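Local coordinates for protein MdcA (Pseudomonas aeruginosa, PDB 5VIT) that probably acts as the alpha subunit of malonate decarboxylase, a transferase likely to exchange acetyl for malonyl on the acyl carrier protein, at residues L495-P499 against R500-R504; V88-P91 against E92-D95. One frame throughout, in Å; residues are numbered along the deposited sequence.

Contact 1: L495-P499 against R500-R504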
# COMPACT_ATOMS: atom_id res chain seq x y z
N LEU A 495 -15.91 2.12 -3.17
CA LEU A 495 -16.92 1.65 -2.22
C LEU A 495 -17.18 0.13 -2.36
O LEU A 495 -17.78 -0.48 -1.49
CB LEU A 495 -18.22 2.45 -2.37
CG LEU A 495 -18.12 3.93 -1.98
CD1 LEU A 495 -19.43 4.65 -2.26
CD2 LEU A 495 -17.72 4.10 -0.50
N ARG A 496 -16.69 -0.48 -3.45
CA ARG A 496 -16.83 -1.93 -3.62
C ARG A 496 -15.84 -2.72 -2.77
O ARG A 496 -15.99 -3.93 -2.59
CB ARG A 496 -16.63 -2.33 -5.09
CG ARG A 496 -17.63 -1.74 -6.06
CD ARG A 496 -17.23 -2.04 -7.49
NE ARG A 496 -18.20 -1.53 -8.47
CZ ARG A 496 -18.09 -1.66 -9.79
NH1 ARG A 496 -17.05 -2.30 -10.32
NH2 ARG A 496 -19.03 -1.15 -10.58
N HIS A 497 -14.81 -2.03 -2.25
CA HIS A 497 -13.79 -2.68 -1.44
C HIS A 497 -14.20 -2.90 0.02
O HIS A 497 -14.65 -1.98 0.70
CB HIS A 497 -12.50 -1.87 -1.45
CG HIS A 497 -11.40 -2.50 -0.67
ND1 HIS A 497 -10.83 -3.71 -1.02
CD2 HIS A 497 -10.75 -2.08 0.45
CE1 HIS A 497 -9.87 -4.01 -0.15
NE2 HIS A 497 -9.81 -3.04 0.75
N ASP A 498 -14.03 -4.14 0.47
CA ASP A 498 -14.19 -4.52 1.87
C ASP A 498 -12.91 -4.22 2.64
O ASP A 498 -11.88 -4.88 2.44
CB ASP A 498 -14.54 -6.01 1.99
CG ASP A 498 -14.82 -6.45 3.43
OD1 ASP A 498 -14.61 -5.66 4.36
OD2 ASP A 498 -15.26 -7.60 3.63
N PRO A 499 -12.97 -3.24 3.54
CA PRO A 499 -11.74 -2.78 4.21
C PRO A 499 -11.05 -3.88 5.03
O PRO A 499 -9.84 -3.75 5.26
CB PRO A 499 -12.22 -1.62 5.10
CG PRO A 499 -13.72 -1.70 5.11
CD PRO A 499 -14.14 -2.41 3.86
N ARG A 500 -11.75 -4.94 5.42
CA ARG A 500 -11.08 -6.03 6.15
C ARG A 500 -10.18 -6.85 5.24
O ARG A 500 -9.47 -7.74 5.71
CB ARG A 500 -12.07 -6.99 6.80
CG ARG A 500 -13.16 -6.36 7.62
CD ARG A 500 -14.43 -6.81 6.97
NE ARG A 500 -15.33 -7.53 7.82
CZ ARG A 500 -16.42 -8.13 7.38
NH1 ARG A 500 -16.72 -8.12 6.09
NH2 ARG A 500 -17.22 -8.77 8.23
N GLU A 501 -10.24 -6.57 3.93
CA GLU A 501 -9.38 -7.23 2.95
C GLU A 501 -8.07 -6.46 2.73
O GLU A 501 -7.12 -6.99 2.16
CB GLU A 501 -10.12 -7.41 1.61
CG GLU A 501 -11.30 -8.39 1.64
CD GLU A 501 -10.91 -9.79 2.13
OE1 GLU A 501 -9.76 -10.22 1.88
OE2 GLU A 501 -11.76 -10.46 2.76
N THR A 502 -8.03 -5.22 3.18
CA THR A 502 -6.85 -4.38 2.93
C THR A 502 -5.56 -4.97 3.52
O THR A 502 -4.51 -4.95 2.85
CB THR A 502 -7.05 -2.95 3.48
OG1 THR A 502 -8.13 -2.35 2.79
CG2 THR A 502 -5.79 -2.08 3.26
N GLN A 503 -5.62 -5.50 4.74
CA GLN A 503 -4.42 -5.99 5.43
C GLN A 503 -3.72 -7.09 4.63
O GLN A 503 -2.50 -7.08 4.45
CB GLN A 503 -4.75 -6.49 6.84
CG GLN A 503 -3.52 -6.99 7.63
CD GLN A 503 -3.26 -8.51 7.50
OE1 GLN A 503 -4.18 -9.30 7.21
NE2 GLN A 503 -2.01 -8.91 7.71
N ARG A 504 -4.50 -8.04 4.15
CA ARG A 504 -4.00 -9.12 3.33
C ARG A 504 -3.34 -8.61 2.04
O ARG A 504 -2.28 -9.09 1.65
CB ARG A 504 -5.15 -10.07 2.99
CG ARG A 504 -4.80 -11.17 2.00
CD ARG A 504 -5.64 -12.39 2.32
NE ARG A 504 -4.92 -13.60 2.00
CZ ARG A 504 -4.67 -14.58 2.87
NH1 ARG A 504 -5.08 -14.48 4.13
NH2 ARG A 504 -4.00 -15.65 2.46
O HOH W 1 -7.78 -4.78 6.60
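His497 and Thr502 meet through one short hydrogen bond, NE2 to OG1 at 2.7 Å; either atom could be the donor. The hydroxyl sits at the ring edge, close to its plane, and the bond is fairly straight at 160°. The imidazole gets there because CG is turned anti to the backbone N (chi1 -178°), which carries the ring forward over the turn. Glu501 CB lies obliquely against the same ring, 3.8 Å from His497 CE1.

A second pair, Asp498 and Arg500, flanks Pro499 along the chain. Arg500, its chain bent at chi2 and chi3, doubles back to offer NH1 to OD2 of Asp498 in a 2.9 Å salt bridge. OD2 lies near the guanidinium plane. The arginine's other terminal nitrogen, NH2, donates two hydrogen bonds to the backbone of a neighbouring chain of another protein.

Behind these side chains the backbone sets the spacing. Glu501 N binds Asp498 O at 2.8 Å, and Thr502 N binds Pro499 O at 3.1 Å. A water extends the pattern, giving a proton to Pro499 O at 2.7 Å and accepting the N-H of Gln503, with 2.9 Å from Gln503 N to the water oxygen. Further out, the His497 side chain rests on Ala485 and Ala486 of helix 477-486, while Pro499 packs on Asp64 of the neighbouring MdcC chain.

Pro499 O is thus gripped by an amide and a water where the chain bends into helix 502-507, and His497 bridges Thr502 and helix 477-486. At the surface, Arg500 spends its guanidinium on both Asp498 and the partner chain, so the bridge probably offsets the acid's charge and steadies the arginine whose NH2 bonds the partner chain.

Contact 2: V88-P91 against E92-D95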
# COMPACT_ATOMS: atom_id res chain seq x y z
N VAL A 88 -5.07 20.38 -31.99
CA VAL A 88 -6.11 21.27 -32.51
C VAL A 88 -6.54 22.24 -31.42
O VAL A 88 -7.62 22.09 -30.86
CB VAL A 88 -7.36 20.49 -32.99
CG1 VAL A 88 -8.33 21.42 -33.71
CG2 VAL A 88 -6.97 19.38 -33.92
N GLY A 89 -5.69 23.22 -31.13
CA GLY A 89 -5.91 24.10 -29.99
C GLY A 89 -6.42 25.50 -30.26
O GLY A 89 -7.08 26.09 -29.41
N ARG A 90 -6.11 26.03 -31.44
CA ARG A 90 -6.40 27.43 -31.76
C ARG A 90 -7.79 27.64 -32.38
O ARG A 90 -8.27 26.79 -33.14
CB ARG A 90 -5.31 27.96 -32.70
CG ARG A 90 -3.91 27.78 -32.12
CD ARG A 90 -3.39 29.10 -31.59
NE ARG A 90 -3.46 30.13 -32.64
CZ ARG A 90 -3.23 31.42 -32.42
NH1 ARG A 90 -2.93 31.84 -31.19
NH2 ARG A 90 -3.33 32.29 -33.42
N PRO A 91 -8.45 28.76 -32.05
CA PRO A 91 -9.79 29.08 -32.57
C PRO A 91 -9.94 29.00 -34.11
O PRO A 91 -10.98 28.50 -34.57
CB PRO A 91 -10.04 30.52 -32.08
CG PRO A 91 -8.73 30.98 -31.44
CD PRO A 91 -8.02 29.73 -31.02
N GLU A 92 -8.95 29.46 -34.87
CA GLU A 92 -9.01 29.40 -36.33
C GLU A 92 -9.05 27.97 -36.86
O GLU A 92 -9.50 27.73 -37.99
CB GLU A 92 -7.82 30.10 -36.99
CG GLU A 92 -7.15 31.15 -36.17
CD GLU A 92 -6.16 30.56 -35.22
OE1 GLU A 92 -5.07 30.11 -35.66
OE2 GLU A 92 -6.48 30.55 -34.02
N HIS A 93 -8.54 27.04 -36.06
CA HIS A 93 -8.48 25.65 -36.45
C HIS A 93 -9.89 25.12 -36.65
O HIS A 93 -10.21 24.51 -37.68
CB HIS A 93 -7.73 24.83 -35.40
CG HIS A 93 -6.28 25.19 -35.27
ND1 HIS A 93 -5.51 24.82 -34.19
CD2 HIS A 93 -5.45 25.88 -36.10
CE1 HIS A 93 -4.27 25.25 -34.36
NE2 HIS A 93 -4.21 25.91 -35.50
N LEU A 94 -10.76 25.37 -35.68
CA LEU A 94 -12.13 24.91 -35.78
C LEU A 94 -13.00 25.90 -36.55
O LEU A 94 -14.06 25.52 -37.06
CB LEU A 94 -12.71 24.65 -34.40
CG LEU A 94 -11.97 23.55 -33.63
CD1 LEU A 94 -12.77 23.18 -32.41
CD2 LEU A 94 -11.71 22.33 -34.50
N ASP A 95 -12.56 27.15 -36.66
CA ASP A 95 -13.22 28.11 -37.55
C ASP A 95 -13.35 27.52 -38.96
O ASP A 95 -14.40 27.64 -39.59
CB ASP A 95 -12.46 29.44 -37.58
CG ASP A 95 -12.69 30.29 -36.33
OD1 ASP A 95 -13.72 30.09 -35.66
OD2 ASP A 95 -11.82 31.13 -36.00
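Arg90 lays its CB over one face of the His93 ring in a CH-pi contact, 3.5 Å from the centroid and only 18° off the ring normal. The point of contact is displaced toward the rim, on the CE1 side. His93 has CG beside its own backbone N (chi1 -65°), which folds the imidazole back under the incoming loop, with its edge directed at the backbone of Val88 and Gly89.

The charged contact is looser. Arg90, bent at chi2 and chi3, brings NE to 3.3 Å from Glu92 OE2 in a salt bridge; the hydrogen bond from Arg90 NE to Glu92 OE1, at 3.4 Å, is weak, and the guanidinium stands 75° from the carboxylate plane. Glu92 OE1 has a partner in Ser67 OG, while Arg90 also makes a cation-pi contact with Tyr221.

Among backbone bonds, His93 N reaches Arg90 O at 2.9 Å, and Asp95 N reaches Pro91 O at 2.9 Å. Arg116 gives NH1 to Pro91 O in a hydrogen bond and NH2 to Asp95 OD1 in a salt bridge, which probably offsets the closeness of the two acceptors.

In the apolar packing, Val88 CG1 touches Leu94 CD2 at 3.6 Å, the two side chains crossing at about a right angle. Val88 also packs on Leu105 and Phe107, Leu94 on Ile117 and Leu120.

Together these bonds shape the first turn of helix 91-98, entered from the loop after strand 81-85. Strands 81-85 and 102-107 lie parallel and adjacent, so the helix belongs to a beta-alpha-beta crossover, consistent with the Rossmann-like clan of this family.

Running from the N terminus, the chain comes first to contact 2, where the loop after strand 81-85 of the eight-stranded parallel sheet bends into helix 91-98. Some 400 residues later, after most strands of the second, mixed sheet, contact 1 turns the loop after helix 477-486 into helix 502-507, just ahead of edge strand 511-512. Each closes a short turn within one continuous piece of chain, so the two stand in series and neither encloses nor crosses the other. The centres of contact 1 and contact 2 are about 47 Å apart, their nearest atoms about 33 Å. Contact 2 ties the loop after strand 81-85 to the helix it enters; contact 1 lies peripherally, against other chains of the assembly.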